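Local coordinates for protein possible flavin reductase (Haemophilus somnus 129PT, PDB 2R0X) that probably binds FMN and may act as an NADPH-dependent flavin reductase, and is built on a split barrel-like fold, at residues P46-C51 / L68-L73. Sequence-based numbering, arbitrary orientation.
Sequences PTLLVC and LMVNTL
Val-70 rests its CG2 methyl against both Leu-48 and Val-50, whose own methyls lie side by side, and this one methyl makes the closest contacts between segments 46-51 and 68-73. It lies 3.9 Å from CG2 of Val-50, a methyl-to-methyl contact in which the two side chains run past one another in opposite directions. In both valines CG1 is anti to the backbone N (chi1 176° in Val-50 and 177° in Val-70), which places CG2 on the flank beside that nitrogen, and these two flanks meet. The fork of Leu-48 faces the same methyl end-on: CD1 is 3.9 Å from CG2 of Val-70, and CD2 is 4.0 Å from it. Leu-48 was modelled in two conformers, and the contact described is that of one of them. Leu-68 adds a looser contact, its CD2 standing 4.2 Å from CG2 of Val-50.

All three pairs are apolar and buried. The strands are not sheet neighbours: their axes lie 9.6 Å apart and cross at 87°, nearly at right angles, and only 139 Å² of surface is buried between them. Such orthogonal packing of facing strands across the interior is what a closed, split barrel-like sheet produces.

The barrel wall continues around both segments. Strand 46-53 is hydrogen-bonded between strands 30-43 and 129-141, while strand 67-72 lies between strands 17-25 and 114-126. Phe-116 and Ile-120 of strand 114-126, and Leu-132 and Cys-134 of strand 129-141, extend the apolar packing around Leu-48 and Leu-68. On the reverse side of strand 46-53, Leu-49 points away from the interior and packs on Leu-49 of the second subunit.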
loop_
_atom_site.group_PDB
_atom_site.type_symbol
_atom_site.label_atom_id
_atom_site.label_comp_id
_atom_site.label_asym_id
_atom_site.label_seq_id
_atom_site.Cartn_x
_atom_site.Cartn_y
_atom_site.Cartn_z
ATOM N N PRO A 46 4.082 14.018 7.529
ATOM C CA PRO A 46 4.213 12.602 7.271
ATOM C C PRO A 46 3.053 11.802 7.847
ATOM O O PRO A 46 2.744 11.873 9.040
ATOM C CB PRO A 46 5.554 12.262 7.932
ATOM C CG PRO A 46 6.358 13.490 7.717
ATOM C CD PRO A 46 5.362 14.592 8.008
ATOM N N THR A 47 2.412 11.058 6.967
ATOM C CA THR A 47 1.197 10.345 7.238
ATOM C C THR A 47 1.162 9.030 6.468
ATOM O O THR A 47 1.501 9.000 5.280
ATOM C CB THR A 47 -0.036 11.186 6.802
ATOM O OG1 THR A 47 -0.003 12.432 7.480
ATOM C CG2 THR A 47 -1.399 10.539 7.166
ATOM N N LEU A 48 0.628 7.998 7.076
ATOM C CA LEU A 48 0.442 6.755 6.377
ATOM C C LEU A 48 -0.994 6.342 6.638
ATOM O O LEU A 48 -1.689 6.907 7.490
ATOM C CB LEU A 48 1.504 5.750 6.848
ATOM C CG LEU A 48 1.540 5.368 8.328
ATOM C CD1 LEU A 48 0.413 4.438 8.670
ATOM C CD2 LEU A 48 2.868 4.750 8.707
ATOM N N LEU A 49 -1.427 5.349 5.873
ATOM C CA LEU A 49 -2.688 4.695 6.159
ATOM C C LEU A 49 -2.500 3.231 6.360
ATOM O O LEU A 49 -1.533 2.629 5.884
ATOM C CB LEU A 49 -3.724 4.961 5.058
ATOM C CG LEU A 49 -3.455 4.381 3.654
ATOM C CD1 LEU A 49 -3.813 2.907 3.554
ATOM C CD2 LEU A 49 -4.233 5.153 2.525
ATOM N N VAL A 50 -3.423 2.686 7.141
ATOM C CA VAL A 50 -3.490 1.282 7.445
ATOM C C VAL A 50 -4.936 0.862 7.227
ATOM O O VAL A 50 -5.843 1.487 7.776
ATOM C CB VAL A 50 -3.122 1.005 8.924
ATOM C CG1 VAL A 50 -3.291 -0.498 9.232
ATOM C CG2 VAL A 50 -1.698 1.485 9.215
ATOM N N CYS A 51 -5.162 -0.194 6.445
ATOM C CA CYS A 51 -6.500 -0.749 6.293
ATOM C C CYS A 51 -6.699 -1.869 7.339
ATOM O O CYS A 51 -5.781 -2.641 7.616
ATOM C CB CYS A 51 -6.761 -1.237 4.884
ATOM S SG CYS A 51 -6.594 -0.014 3.629
ATOM N N LEU A 68 -1.290 3.885 16.938
ATOM C CA LEU A 68 -0.792 2.594 16.490
ATOM C C LEU A 68 0.675 2.762 16.133
ATOM O O LEU A 68 1.156 3.839 15.846
ATOM C CB LEU A 68 -1.612 2.032 15.330
ATOM C CG LEU A 68 -1.724 2.774 14.023
ATOM C CD1 LEU A 68 -0.469 2.661 13.183
ATOM C CD2 LEU A 68 -2.886 2.207 13.227
HETATM N N MSE A 69 1.349 1.614 16.087
HETATM C CA MSE A 69 2.716 1.494 15.585
HETATM C C MSE A 69 2.711 0.596 14.358
HETATM O O MSE A 69 2.162 -0.512 14.431
HETATM C CB MSE A 69 3.575 0.852 16.663
HETATM C CG MSE A 69 5.032 0.643 16.275
HETATM SE SE MSE A 69 6.195 2.165 16.412
HETATM C CE MSE A 69 5.995 2.336 18.351
ATOM N N VAL A 70 3.303 1.054 13.258
ATOM C CA VAL A 70 3.548 0.187 12.109
ATOM C C VAL A 70 4.975 -0.342 12.258
ATOM O O VAL A 70 5.922 0.421 12.211
ATOM C CB VAL A 70 3.381 0.912 10.768
ATOM C CG1 VAL A 70 3.723 0.002 9.604
ATOM C CG2 VAL A 70 1.919 1.407 10.639
ATOM N N ASN A 71 5.087 -1.651 12.453
ATOM C CA ASN A 71 6.394 -2.326 12.556
ATOM C C ASN A 71 6.664 -3.113 11.279
ATOM O O ASN A 71 6.076 -4.197 11.082
ATOM C CB ASN A 71 6.366 -3.290 13.758
ATOM C CG ASN A 71 6.088 -2.595 15.056
ATOM O OD1 ASN A 71 6.967 -1.925 15.614
ATOM N ND2 ASN A 71 4.873 -2.738 15.559
ATOM N N THR A 72 7.448 -2.526 10.407
ATOM C CA THR A 72 7.736 -3.159 9.110
ATOM C C THR A 72 8.784 -4.251 9.309
ATOM O O THR A 72 9.762 -4.029 10.030
ATOM C CB THR A 72 8.225 -2.091 8.134
ATOM O OG1 THR A 72 7.277 -1.033 8.056
ATOM C CG2 THR A 72 8.474 -2.704 6.714
ATOM N N LEU A 73 8.542 -5.432 8.759
ATOM C CA LEU A 73 9.309 -6.618 9.102
ATOM C C LEU A 73 10.532 -6.826 8.213
ATOM O O LEU A 73 10.510 -6.562 7.009
ATOM C CB LEU A 73 8.420 -7.854 9.046
ATOM C CG LEU A 73 7.211 -7.884 9.980
ATOM C CD1 LEU A 73 6.543 -9.216 9.917
ATOM C CD2 LEU A 73 7.555 -7.496 11.413
#